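Local coordinates for protein AAC3-I (Uncultured bacterium, PDB 5HMN) that probably transfers an acetyl group from acetyl-coenzyme A to an amino group of aminoglycoside antibiotics, using the GNAT fold, at residues A23-G26 and E27-D31; N30-E33 and T34-N38; R46-L49 and E50-Y53; P132-A135 and L136-L140. One frame throughout, in Å; residues are numbered along the deposited sequence.

Contact 1: residues A23-G26 and E27-D31. With COA (coenzyme A), chain J.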
loop_
_atom_site.group_PDB
_atom_site.type_symbol
_atom_site.label_atom_id
_atom_site.label_comp_id
_atom_site.label_asym_id
_atom_site.label_seq_id
_atom_site.Cartn_x
_atom_site.Cartn_y
_atom_site.Cartn_z
ATOM N N ALA C 23 -13.978 -16.111 1.850
ATOM C CA ALA C 23 -15.087 -16.608 1.038
ATOM C C ALA C 23 -16.068 -15.487 0.690
ATOM O O ALA C 23 -16.658 -15.474 -0.392
ATOM C CB ALA C 23 -15.811 -17.744 1.760
ATOM N N THR C 24 -16.245 -14.550 1.614
ATOM C CA THR C 24 -17.076 -13.373 1.367
ATOM C C THR C 24 -16.473 -12.486 0.278
ATOM O O THR C 24 -17.191 -11.980 -0.595
ATOM C CB THR C 24 -17.263 -12.547 2.650
ATOM O OG1 THR C 24 -17.956 -13.340 3.620
ATOM C CG2 THR C 24 -18.067 -11.280 2.367
ATOM N N PHE C 25 -15.157 -12.296 0.336
ATOM C CA PHE C 25 -14.438 -11.546 -0.690
ATOM C C PHE C 25 -14.583 -12.217 -2.055
ATOM O O PHE C 25 -14.879 -11.556 -3.051
ATOM C CB PHE C 25 -12.948 -11.419 -0.334
ATOM C CG PHE C 25 -12.655 -10.381 0.719
ATOM C CD1 PHE C 25 -13.509 -9.310 0.914
ATOM C CD2 PHE C 25 -11.517 -10.475 1.508
ATOM C CE1 PHE C 25 -13.240 -8.354 1.878
ATOM C CE2 PHE C 25 -11.243 -9.522 2.477
ATOM C CZ PHE C 25 -12.106 -8.458 2.658
ATOM N N GLY C 26 -14.375 -13.530 -2.086
ATOM C CA GLY C 26 -14.427 -14.299 -3.319
ATOM C C GLY C 26 -15.740 -14.185 -4.063
ATOM O O GLY C 26 -15.760 -14.006 -5.281
ATOM N N GLU C 27 -16.843 -14.291 -3.330
ATOM C CA GLU C 27 -18.170 -14.160 -3.913
ATOM C C GLU C 27 -18.441 -12.729 -4.376
ATOM O O GLU C 27 -18.984 -12.508 -5.460
ATOM C CB GLU C 27 -19.236 -14.597 -2.908
ATOM C CG GLU C 27 -20.643 -14.140 -3.254
ATOM C CD GLU C 27 -21.548 -14.086 -2.039
ATOM O OE1 GLU C 27 -21.256 -14.791 -1.050
ATOM O OE2 GLU C 27 -22.545 -13.332 -2.068
ATOM N N ALA C 28 -18.062 -11.757 -3.550
ATOM C CA ALA C 28 -18.306 -10.353 -3.863
ATOM C C ALA C 28 -17.491 -9.889 -5.071
ATOM O O ALA C 28 -17.963 -9.084 -5.876
ATOM C CB ALA C 28 -18.000 -9.486 -2.655
ATOM N N PHE C 29 -16.270 -10.400 -5.194
ATOM C CA PHE C 29 -15.383 -10.015 -6.287
ATOM C C PHE C 29 -15.521 -10.972 -7.469
ATOM O O PHE C 29 -14.830 -10.827 -8.476
ATOM C CB PHE C 29 -13.924 -9.980 -5.816
ATOM C CG PHE C 29 -13.652 -8.964 -4.736
ATOM C CD1 PHE C 29 -14.326 -7.755 -4.713
ATOM C CD2 PHE C 29 -12.726 -9.225 -3.740
ATOM C CE1 PHE C 29 -14.074 -6.825 -3.717
ATOM C CE2 PHE C 29 -12.472 -8.303 -2.742
ATOM C CZ PHE C 29 -13.144 -7.100 -2.732
ATOM N N ASN C 30 -16.416 -11.945 -7.333
ATOM C CA ASN C 30 -16.602 -12.987 -8.342
ATOM C C ASN C 30 -15.289 -13.672 -8.710
ATOM O O ASN C 30 -15.057 -14.014 -9.870
ATOM C CB ASN C 30 -17.267 -12.410 -9.594
ATOM C CG ASN C 30 -18.722 -12.050 -9.367
ATOM O OD1 ASN C 30 -19.587 -12.924 -9.317
ATOM N ND2 ASN C 30 -19.000 -10.757 -9.227
ATOM N N ASP C 31 -14.436 -13.868 -7.709
ATOM C CA ASP C 31 -13.132 -14.482 -7.911
ATOM C C ASP C 31 -12.815 -15.443 -6.765
ATOM O O ASP C 31 -11.852 -15.245 -6.023
ATOM C CB ASP C 31 -12.050 -13.409 -8.024
ATOM C CG ASP C 31 -10.789 -13.917 -8.701
ATOM O OD1 ASP C 31 -10.611 -15.150 -8.791
ATOM O OD2 ASP C 31 -9.973 -13.080 -9.142
HETATM N N1A COA J . -25.232 2.767 -6.250
HETATM C C2A COA J . -25.189 4.080 -5.901
HETATM N N3A COA J . -24.725 4.509 -4.720
HETATM C C4A COA J . -24.278 3.589 -3.855
HETATM C C5A COA J . -24.321 2.287 -4.165
HETATM C C6A COA J . -24.808 1.872 -5.371
HETATM N N6A COA J . -24.963 0.603 -5.981
HETATM N N7A COA J . -23.837 1.613 -3.138
HETATM C C8A COA J . -23.515 2.488 -2.174
HETATM N N9A COA J . -23.790 3.707 -2.631
HETATM C C1B COA J . -23.604 4.900 -1.981
HETATM C C2B COA J . -24.719 5.420 -1.532
HETATM O O2B COA J . -24.539 6.849 -1.411
HETATM C C3B COA J . -24.854 4.885 -0.119
HETATM O O3B COA J . -25.584 5.632 0.672
HETATM P P3B COA J . -27.154 5.610 0.642
HETATM O O7A COA J . -27.593 6.355 1.824
HETATM O O8A COA J . -27.613 6.301 -0.552
HETATM O O9A COA J . -27.751 4.249 0.624
HETATM C C4B COA J . -23.333 4.899 0.309
HETATM O O4B COA J . -22.620 4.662 -0.730
HETATM C C5B COA J . -23.065 3.804 1.362
HETATM O O5B COA J . -23.588 2.556 1.007
HETATM P P1A COA J . -23.270 1.318 1.881
HETATM O O1A COA J . -24.508 0.653 2.141
HETATM O O2A COA J . -22.662 1.733 3.099
HETATM O O3A COA J . -22.460 0.377 1.004
HETATM P P2A COA J . -22.538 -1.158 0.984
HETATM O O4A COA J . -22.621 -1.654 2.297
HETATM O O5A COA J . -23.638 -1.553 0.195
HETATM O O6A COA J . -21.339 -1.712 0.178
HETATM C CBP COA J . -19.744 -1.977 -1.534
HETATM C CCP COA J . -20.759 -1.039 -0.856
HETATM C CDP COA J . -18.707 -2.444 -0.531
HETATM C CEP COA J . -18.996 -1.221 -2.647
HETATM C CAP COA J . -20.510 -3.134 -2.109
HETATM O OAP COA J . -21.218 -2.665 -3.173
HETATM C C9P COA J . -19.623 -4.235 -2.606
HETATM O O9P COA J . -19.214 -5.058 -1.885
HETATM N N8P COA J . -19.287 -4.336 -3.971
HETATM C C7P COA J . -18.494 -5.370 -4.491
HETATM C C6P COA J . -16.973 -5.243 -4.286
HETATM C C5P COA J . -16.342 -3.841 -4.445
HETATM O O5P COA J . -16.623 -3.109 -5.365
HETATM N N4P COA J . -15.383 -3.461 -3.450
HETATM C C3P COA J . -14.690 -2.217 -3.412
HETATM C C2P COA J . -13.167 -2.410 -3.196
HETATM S S1P COA J . -12.401 -0.825 -2.894
#

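Contact 2: residues N30-E33 and T34-N38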
loop_
_atom_site.group_PDB
_atom_site.type_symbol
_atom_site.label_atom_id
_atom_site.label_comp_id
_atom_site.label_asym_id
_atom_site.label_seq_id
_atom_site.Cartn_x
_atom_site.Cartn_y
_atom_site.Cartn_z
ATOM N N ASN C 30 -16.416 -11.945 -7.333
ATOM C CA ASN C 30 -16.602 -12.987 -8.342
ATOM C C ASN C 30 -15.289 -13.672 -8.710
ATOM O O ASN C 30 -15.057 -14.014 -9.870
ATOM C CB ASN C 30 -17.267 -12.410 -9.594
ATOM C CG ASN C 30 -18.722 -12.050 -9.367
ATOM O OD1 ASN C 30 -19.587 -12.924 -9.317
ATOM N ND2 ASN C 30 -19.000 -10.757 -9.227
ATOM N N ASP C 31 -14.436 -13.868 -7.709
ATOM C CA ASP C 31 -13.132 -14.482 -7.911
ATOM C C ASP C 31 -12.815 -15.443 -6.765
ATOM O O ASP C 31 -11.852 -15.245 -6.023
ATOM C CB ASP C 31 -12.050 -13.409 -8.024
ATOM C CG ASP C 31 -10.789 -13.917 -8.701
ATOM O OD1 ASP C 31 -10.611 -15.150 -8.791
ATOM O OD2 ASP C 31 -9.973 -13.080 -9.142
ATOM N N MET C 32 -13.632 -16.484 -6.633
ATOM C CA MET C 32 -13.498 -17.446 -5.544
ATOM C C MET C 32 -12.171 -18.186 -5.592
ATOM O O MET C 32 -11.609 -18.544 -4.557
ATOM C CB MET C 32 -14.653 -18.449 -5.575
ATOM C CG MET C 32 -15.973 -17.881 -5.083
ATOM S SD MET C 32 -16.022 -17.690 -3.289
ATOM C CE MET C 32 -16.685 -19.278 -2.792
ATOM N N GLU C 33 -11.673 -18.411 -6.803
ATOM C CA GLU C 33 -10.435 -19.152 -6.998
ATOM C C GLU C 33 -9.236 -18.444 -6.368
ATOM O O GLU C 33 -8.372 -19.081 -5.776
ATOM C CB GLU C 33 -10.189 -19.377 -8.492
ATOM C CG GLU C 33 -8.814 -19.932 -8.821
ATOM C CD GLU C 33 -8.686 -20.350 -10.272
ATOM O OE1 GLU C 33 -9.071 -19.558 -11.159
ATOM O OE2 GLU C 33 -8.201 -21.474 -10.525
ATOM N N THR C 34 -9.191 -17.124 -6.495
ATOM C CA THR C 34 -8.079 -16.347 -5.963
ATOM C C THR C 34 -8.102 -16.281 -4.434
ATOM O O THR C 34 -7.055 -16.343 -3.788
ATOM C CB THR C 34 -8.087 -14.914 -6.529
ATOM O OG1 THR C 34 -8.036 -14.966 -7.960
ATOM C CG2 THR C 34 -6.896 -14.121 -6.013
ATOM N N TYR C 35 -9.298 -16.178 -3.859
ATOM C CA TYR C 35 -9.430 -15.924 -2.425
ATOM C C TYR C 35 -9.602 -17.182 -1.580
ATOM O O TYR C 35 -9.333 -17.161 -0.380
ATOM C CB TYR C 35 -10.601 -14.970 -2.168
ATOM C CG TYR C 35 -10.302 -13.544 -2.571
ATOM C CD1 TYR C 35 -9.682 -12.668 -1.691
ATOM C CD2 TYR C 35 -10.630 -13.080 -3.838
ATOM C CE1 TYR C 35 -9.397 -11.365 -2.061
ATOM C CE2 TYR C 35 -10.348 -11.779 -4.219
ATOM C CZ TYR C 35 -9.733 -10.926 -3.326
ATOM O OH TYR C 35 -9.451 -9.630 -3.694
ATOM N N THR C 36 -10.043 -18.275 -2.196
ATOM C CA THR C 36 -10.265 -19.511 -1.455
ATOM C C THR C 36 -9.588 -20.726 -2.095
ATOM O O THR C 36 -9.549 -21.801 -1.497
ATOM C CB THR C 36 -11.772 -19.822 -1.309
ATOM O OG1 THR C 36 -12.350 -20.068 -2.599
ATOM C CG2 THR C 36 -12.502 -18.661 -0.639
ATOM N N GLY C 37 -9.059 -20.554 -3.303
ATOM C CA GLY C 37 -8.479 -21.664 -4.042
ATOM C C GLY C 37 -7.132 -22.133 -3.526
ATOM O O GLY C 37 -6.723 -23.266 -3.777
ATOM N N ASN C 38 -6.436 -21.259 -2.808
ATOM C CA ASN C 38 -5.137 -21.603 -2.244
ATOM C C ASN C 38 -4.886 -20.849 -0.946
ATOM O O ASN C 38 -3.946 -20.059 -0.847
ATOM C CB ASN C 38 -4.021 -21.315 -3.249
ATOM C CG ASN C 38 -2.743 -22.071 -2.936
ATOM O OD1 ASN C 38 -2.490 -22.448 -1.790
ATOM N ND2 ASN C 38 -1.927 -22.298 -3.959
#

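Contact 3: residues R46-L49 and E50-Y53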
loop_
_atom_site.group_PDB
_atom_site.type_symbol
_atom_site.label_atom_id
_atom_site.label_comp_id
_atom_site.label_asym_id
_atom_site.label_seq_id
_atom_site.Cartn_x
_atom_site.Cartn_y
_atom_site.Cartn_z
ATOM N N ARG C 46 -1.947 -16.294 10.988
ATOM C CA ARG C 46 -1.869 -15.790 12.350
ATOM C C ARG C 46 -0.824 -14.689 12.534
ATOM O O ARG C 46 -1.102 -13.649 13.134
ATOM C CB ARG C 46 -1.559 -16.913 13.317
ATOM C CG ARG C 46 -1.397 -16.389 14.708
ATOM C CD ARG C 46 -1.218 -17.501 15.710
ATOM N NE ARG C 46 -1.635 -17.076 17.043
ATOM C CZ ARG C 46 -0.968 -16.213 17.794
ATOM N NH1 ARG C 46 0.164 -15.669 17.361
ATOM N NH2 ARG C 46 -1.431 -15.887 18.993
ATOM N N ARG C 47 0.382 -14.930 12.039
ATOM C CA ARG C 47 1.462 -13.955 12.171
ATOM C C ARG C 47 1.109 -12.648 11.468
ATOM O O ARG C 47 1.532 -11.568 11.884
ATOM C CB ARG C 47 2.766 -14.520 11.618
ATOM C CG ARG C 47 3.432 -15.528 12.536
ATOM C CD ARG C 47 4.848 -15.822 12.086
ATOM N NE ARG C 47 4.891 -16.308 10.712
ATOM C CZ ARG C 47 4.726 -17.584 10.379
ATOM N NH1 ARG C 47 4.502 -18.488 11.323
ATOM N NH2 ARG C 47 4.783 -17.958 9.108
ATOM N N LEU C 48 0.318 -12.750 10.408
ATOM C CA LEU C 48 -0.150 -11.565 9.699
ATOM C C LEU C 48 -1.110 -10.759 10.573
ATOM O O LEU C 48 -1.069 -9.528 10.589
ATOM C CB LEU C 48 -0.826 -11.961 8.385
ATOM C CG LEU C 48 -1.367 -10.815 7.523
ATOM C CD1 LEU C 48 -0.251 -9.852 7.132
ATOM C CD2 LEU C 48 -2.065 -11.360 6.287
ATOM N N LEU C 49 -1.961 -11.462 11.314
ATOM C CA LEU C 49 -2.944 -10.824 12.182
ATOM C C LEU C 49 -2.324 -10.171 13.420
ATOM O O LEU C 49 -2.887 -9.231 13.985
ATOM C CB LEU C 49 -4.003 -11.846 12.609
ATOM C CG LEU C 49 -5.026 -12.194 11.523
ATOM C CD1 LEU C 49 -5.907 -13.353 11.965
ATOM C CD2 LEU C 49 -5.878 -10.980 11.188
ATOM N N GLU C 50 -1.167 -10.663 13.843
ATOM C CA GLU C 50 -0.497 -10.077 15.000
ATOM C C GLU C 50 0.630 -9.134 14.584
ATOM O O GLU C 50 1.437 -8.720 15.408
ATOM C CB GLU C 50 0.039 -11.174 15.911
ATOM C CG GLU C 50 0.999 -12.116 15.226
ATOM C CD GLU C 50 1.320 -13.323 16.075
ATOM O OE1 GLU C 50 0.828 -13.392 17.223
ATOM O OE2 GLU C 50 2.058 -14.213 15.599
ATOM N N SER C 51 0.668 -8.788 13.304
ATOM C CA SER C 51 1.644 -7.822 12.815
ATOM C C SER C 51 1.212 -6.407 13.176
ATOM O O SER C 51 0.047 -6.164 13.503
ATOM C CB SER C 51 1.828 -7.952 11.304
ATOM O OG SER C 51 0.638 -7.619 10.610
ATOM N N ASP C 52 2.161 -5.477 13.107
ATOM C CA ASP C 52 1.938 -4.089 13.497
ATOM C C ASP C 52 1.060 -3.306 12.525
ATOM O O ASP C 52 0.407 -2.334 12.913
ATOM C CB ASP C 52 3.281 -3.364 13.632
ATOM C CG ASP C 52 4.193 -4.010 14.650
ATOM O OD1 ASP C 52 3.904 -3.895 15.859
ATOM O OD2 ASP C 52 5.201 -4.628 14.244
ATOM N N TYR C 53 1.057 -3.719 11.263
ATOM C CA TYR C 53 0.501 -2.884 10.205
ATOM C C TYR C 53 -0.763 -3.435 9.542
ATOM O O TYR C 53 -1.497 -2.693 8.889
ATOM C CB TYR C 53 1.569 -2.639 9.136
ATOM C CG TYR C 53 2.081 -3.899 8.474
ATOM C CD1 TYR C 53 1.512 -4.373 7.300
ATOM C CD2 TYR C 53 3.141 -4.612 9.022
ATOM C CE1 TYR C 53 1.979 -5.522 6.692
ATOM C CE2 TYR C 53 3.615 -5.762 8.421
ATOM C CZ TYR C 53 3.029 -6.211 7.257
ATOM O OH TYR C 53 3.499 -7.353 6.657
#

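Contact 4: residues P132-A135 and L136-L140. With COA (coenzyme A), chain J.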
loop_
_atom_site.group_PDB
_atom_site.type_symbol
_atom_site.label_atom_id
_atom_site.label_comp_id
_atom_site.label_asym_id
_atom_site.label_seq_id
_atom_site.Cartn_x
_atom_site.Cartn_y
_atom_site.Cartn_z
ATOM N N PRO C 132 -20.862 1.691 -7.600
ATOM C CA PRO C 132 -21.288 1.572 -6.200
ATOM C C PRO C 132 -20.169 1.909 -5.213
ATOM O O PRO C 132 -20.408 2.630 -4.243
ATOM C CB PRO C 132 -21.697 0.097 -6.072
ATOM C CG PRO C 132 -21.616 -0.490 -7.474
ATOM C CD PRO C 132 -21.479 0.645 -8.430
ATOM N N ALA C 133 -18.967 1.402 -5.468
ATOM C CA ALA C 133 -17.812 1.713 -4.634
ATOM C C ALA C 133 -17.373 3.166 -4.831
ATOM O O ALA C 133 -17.003 3.846 -3.877
ATOM C CB ALA C 133 -16.660 0.764 -4.943
ATOM N N ILE C 134 -17.416 3.635 -6.071
ATOM C CA ILE C 134 -17.029 5.010 -6.373
ATOM C C ILE C 134 -17.994 6.009 -5.736
ATOM O O ILE C 134 -17.569 7.041 -5.221
ATOM C CB ILE C 134 -16.963 5.254 -7.891
ATOM C CG1 ILE C 134 -15.986 4.274 -8.538
ATOM C CG2 ILE C 134 -16.548 6.687 -8.191
ATOM C CD1 ILE C 134 -15.820 4.475 -10.024
ATOM N N ALA C 135 -19.286 5.696 -5.762
ATOM C CA ALA C 135 -20.279 6.533 -5.093
ATOM C C ALA C 135 -20.028 6.533 -3.590
ATOM O O ALA C 135 -20.212 7.549 -2.918
ATOM C CB ALA C 135 -21.686 6.055 -5.400
ATOM N N LEU C 136 -19.607 5.381 -3.075
ATOM C CA LEU C 136 -19.259 5.232 -1.668
ATOM C C LEU C 136 -18.026 6.050 -1.307
ATOM O O LEU C 136 -17.996 6.733 -0.291
ATOM C CB LEU C 136 -19.013 3.756 -1.334
ATOM C CG LEU C 136 -18.496 3.441 0.072
ATOM C CD1 LEU C 136 -19.614 3.517 1.094
ATOM C CD2 LEU C 136 -17.824 2.074 0.107
ATOM N N TYR C 137 -16.994 5.963 -2.132
ATOM C CA TYR C 137 -15.745 6.642 -1.829
ATOM C C TYR C 137 -15.836 8.152 -2.063
ATOM O O TYR C 137 -15.158 8.928 -1.389
ATOM C CB TYR C 137 -14.610 6.042 -2.658
ATOM C CG TYR C 137 -14.283 4.617 -2.275
ATOM C CD1 TYR C 137 -14.454 4.174 -0.969
ATOM C CD2 TYR C 137 -13.814 3.714 -3.216
ATOM C CE1 TYR C 137 -14.159 2.870 -0.611
ATOM C CE2 TYR C 137 -13.515 2.409 -2.868
ATOM C CZ TYR C 137 -13.691 1.993 -1.565
ATOM O OH TYR C 137 -13.395 0.694 -1.218
ATOM N N SER C 138 -16.675 8.564 -3.010
ATOM C CA SER C 138 -16.801 9.987 -3.342
ATOM C C SER C 138 -17.460 10.776 -2.211
ATOM O O SER C 138 -17.198 11.970 -2.039
ATOM C CB SER C 138 -17.599 10.171 -4.635
ATOM O OG SER C 138 -16.955 9.535 -5.724
ATOM N N LYS C 139 -18.310 10.103 -1.444
ATOM C CA LYS C 139 -19.000 10.729 -0.323
ATOM C C LYS C 139 -18.078 10.897 0.887
ATOM O O LYS C 139 -18.261 11.811 1.692
ATOM C CB LYS C 139 -20.232 9.906 0.074
ATOM C CG LYS C 139 -19.888 8.621 0.813
ATOM C CD LYS C 139 -21.058 7.667 0.974
ATOM C CE LYS C 139 -20.900 6.859 2.260
ATOM N NZ LYS C 139 -22.174 6.745 3.025
ATOM N N LEU C 140 -17.083 10.021 1.012
ATOM C CA LEU C 140 -16.237 10.000 2.203
ATOM C C LEU C 140 -14.919 10.733 2.012
ATOM O O LEU C 140 -14.366 11.280 2.966
ATOM C CB LEU C 140 -15.959 8.561 2.628
ATOM C CG LEU C 140 -17.131 7.794 3.231
ATOM C CD1 LEU C 140 -16.719 6.363 3.501
ATOM C CD2 LEU C 140 -17.607 8.465 4.511
HETATM N N1A COA J . -25.232 2.767 -6.250
HETATM C C2A COA J . -25.189 4.080 -5.901
HETATM N N3A COA J . -24.725 4.509 -4.720
HETATM C C4A COA J . -24.278 3.589 -3.855
HETATM C C5A COA J . -24.321 2.287 -4.165
HETATM C C6A COA J . -24.808 1.872 -5.371
HETATM N N6A COA J . -24.963 0.603 -5.981
HETATM N N7A COA J . -23.837 1.613 -3.138
HETATM C C8A COA J . -23.515 2.488 -2.174
HETATM N N9A COA J . -23.790 3.707 -2.631
HETATM C C1B COA J . -23.604 4.900 -1.981
HETATM C C2B COA J . -24.719 5.420 -1.532
HETATM O O2B COA J . -24.539 6.849 -1.411
HETATM C C3B COA J . -24.854 4.885 -0.119
HETATM O O3B COA J . -25.584 5.632 0.672
HETATM P P3B COA J . -27.154 5.610 0.642
HETATM O O7A COA J . -27.593 6.355 1.824
HETATM O O8A COA J . -27.613 6.301 -0.552
HETATM O O9A COA J . -27.751 4.249 0.624
HETATM C C4B COA J . -23.333 4.899 0.309
HETATM O O4B COA J . -22.620 4.662 -0.730
HETATM C C5B COA J . -23.065 3.804 1.362
HETATM O O5B COA J . -23.588 2.556 1.007
HETATM P P1A COA J . -23.270 1.318 1.881
HETATM O O1A COA J . -24.508 0.653 2.141
HETATM O O2A COA J . -22.662 1.733 3.099
HETATM O O3A COA J . -22.460 0.377 1.004
HETATM P P2A COA J . -22.538 -1.158 0.984
HETATM O O4A COA J . -22.621 -1.654 2.297
HETATM O O5A COA J . -23.638 -1.553 0.195
HETATM O O6A COA J . -21.339 -1.712 0.178
HETATM C CBP COA J . -19.744 -1.977 -1.534
HETATM C CCP COA J . -20.759 -1.039 -0.856
HETATM C CDP COA J . -18.707 -2.444 -0.531
HETATM C CEP COA J . -18.996 -1.221 -2.647
HETATM C CAP COA J . -20.510 -3.134 -2.109
HETATM O OAP COA J . -21.218 -2.665 -3.173
HETATM C C9P COA J . -19.623 -4.235 -2.606
HETATM O O9P COA J . -19.214 -5.058 -1.885
HETATM N N8P COA J . -19.287 -4.336 -3.971
HETATM C C7P COA J . -18.494 -5.370 -4.491
HETATM C C6P COA J . -16.973 -5.243 -4.286
HETATM C C5P COA J . -16.342 -3.841 -4.445
HETATM O O5P COA J . -16.623 -3.109 -5.365
HETATM N N4P COA J . -15.383 -3.461 -3.450
HETATM C C3P COA J . -14.690 -2.217 -3.412
HETATM C C2P COA J . -13.167 -2.410 -3.196
HETATM S S1P COA J . -12.401 -0.825 -2.894
#

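Contact 1: residues A23-G26 and E27-D31
The C-terminal end of helix 15-28, where residues 23-26 hand over to residues 27-31, is closed by a Schellman motif beside the coenzyme A site of this GNAT fold. The last regular helical bond runs from Phe29 N to Phe25 O at 2.8 Å, almost straight onto the carbonyl (C=O...N angle 163°). One residue on, Asn30 turns into positive phi and the chain folds back. Asp31 N then reaches Gly26 O at 2.8 Å, in the carbonyl plane, while Asn30 N makes a weak bond to Glu27 O. Together these close the final turn.

On one flank Phe25 and Phe29 lie side by side and point the same way, their rings only 15° from parallel. They are slid so far, with centroids 5.7 Å apart, that they barely overlap; contact is made by Phe25 CD1 against Phe29 CE2 at 3.9 Å. Phe29 has CG anti to its carbonyl carbon (chi1 -63°), which sends the ring back along its own turn, and CD2 comes within 3.2 Å of Phe25 O. The far rim of this ring meets the cofactor: CE1 is 3.4 Å from C6P of the coenzyme A pantetheine arm, which runs past the ring edge. Both phenylalanine side chains touch Ala90 of strand 82-91.

The chemistry divides cleanly. Backbone bonds hold the carbonyls of Phe25 and Gly26 and fix where Phe29 sits. Its ring meets the pantetheine through van der Waals contact; polar bonds to the cofactor come from elsewhere, such as Leu89 O and Val91 N.

Contact 2: residues N30-E33 and T34-N38
Thr34 and Asp31 meet at the start of the short helix 32-36, with Asp31 as N-cap, and this is the tight end of the contact. Thr34 OG1 donates to Asp31 OD1 at 2.7 Å, coming from above the carboxylate plane, 46° out of it. The same OD1 also takes a weak bond from Thr34 N at 3.3 Å, so one carboxylate oxygen serves both the hydroxyl and the backbone of a single residue. Thr34 puts OG1 beside its own backbone N (chi1 -57°), which aims both donors at the cap.

A second close group of bonds starts one residue on, at Met32. Met32 O accepts from Thr36 N at 2.8 Å and from Thr36 OG1 at 2.6 Å, the two donors arriving from opposite faces of the carbonyl plane. Tyr35 turns the edge of its ring to Asp31 O, with CD2 3.3 Å away and the oxygen in the ring plane. Its hydroxyl is bound by Asp88, and its ring meets that of Phe29.

The solvent side is looser. Exposed Glu33 stretches its extended chain outward from the helix, and Gly37 N returns to Glu33 O only through a weak bond of 3.0 Å, bent to 127° at the hydrogen.

Gln79 of the second subunit bonds Thr34 O through NE2 and packs on Asn38.

Polar side chains thus do much of the work of holding a helix of barely one turn: Asp31 caps its beginning, where the negative carboxylate probably suits the helix dipole, and the Thr36 hydroxyl gives an extra bond near its other end.

Contact 3: residues R46-L49 and E50-Y53
Ser51 sets OG between its backbone N and carbonyl carbon (chi1 65°), which folds the hydroxyl back onto Leu48 O, and Glu50 does the same with CG (chi1 58°), laying its chain against the last turn of the helix. The place is the C-terminal end of helix 42-49 in the GNAT fold, where the chain leaves for strand 54-61.

Ser51 OG donates to Leu48 O at 2.6 Å, tilted 25° from the carbonyl plane. Ser51 N adds a weak bond to the same oxygen at 3.3 Å. The helix proper closes just before this, with Glu50 N bonded to Arg46 O at 3.1 Å in the plane of that carbonyl. A weak bond between Ser51 OG and Phe54 N ties the helix end to the start of strand 54-61.

Glu50 CG lies against two carbonyls of the last turn, 3.3 Å from Arg46 O and 3.4 Å from Arg47 O. Beyond it the chain runs obliquely across the side chain of Arg46, extended as far as NE. The opposite charges of Arg46 and Glu50 are paired in the model, but NH1 and OE1 are too close there, so the detail of this salt bridge is doubtful. The aliphatic part of Arg47 flanks the carboxylate, its CG 3.6 Å from Glu50 OE2.

Leu48 and Leu49 both pack on Phe54, and Leu48 also reaches Lys76 of the second subunit. Tyr53 stacks on Tyr53 of the second subunit. One face of the Tyr53 ring receives Ser51 OG, 4.1 Å above the ring plane, shifted toward the rim.

Contact 4: residues P132-A135 and L136-L140
Tyr137 lays one face of its ring over Ala133 O, with CG 3.2 Å from that oxygen, and turns its edge to the coenzyme A thiol, S1P lying in the ring plane. CG stands beside the tyrosine's backbone N (chi1 -67°), which tips the ring back over the preceding turn and brings CE2 within 4.1 Å of Ala133 CB. The hydroxyl points at the sulfur; their modelled separation is too short to be taken literally. The ring of Phe149 of the second subunit also meets Tyr137.

The adenine is the other flat group. Pro132 CB and Ala135 CB lie on the same side of its plane. Pro132 CB is 3.3 Å from coenzyme A N6A, and Ala135 CB is 3.5 Å from coenzyme A N3A. Past them Leu136 CD1 touches C5B at 3.5 Å, and the Lys139 chain runs along the ribose before its NZ bonds Thr102 OG1.

Helix 131-140 itself holds these groups in step. Ala133 O, under the tyrosine ring, takes Tyr137 N at 2.7 Å. On the face away from the cofactor, Ile134 O is gripped twice by Ser138: N arrives at 2.8 Å on one face of the carbonyl plane and OG at 2.6 Å on the other.

One helix therefore presents mainly apolar atoms to the adenine and ribose and a phenol to the thiol. In many GNAT enzymes a tyrosine at this place is proposed to act as general acid toward the departing thiolate; the position of Tyr137 is consistent with such a role but does not by itself establish it.

Overall arrangement
From the N terminus, contact 1 finishes helix 15-28 and contact 2 begins on the same residues, Asn30 and Asp31, so the first helix end runs straight into helix 32-36; they also touch, Phe29 against Tyr35 and Met32 SD against the turn at Gly26. Contact 3 follows at the end of helix 42-49, and contact 4 lies on helix 131-140, after the fifth strand of the sheet, 119-124, and before strand 142-152. All four are local turns in series; none encloses another. Contacts 1 and 4, their centres about 20 Å apart, both touch coenzyme A. Contacts 3 and 4 lie on opposite sides of the chain's centre, and contacts 2, 3 and 4 all reach the second subunit.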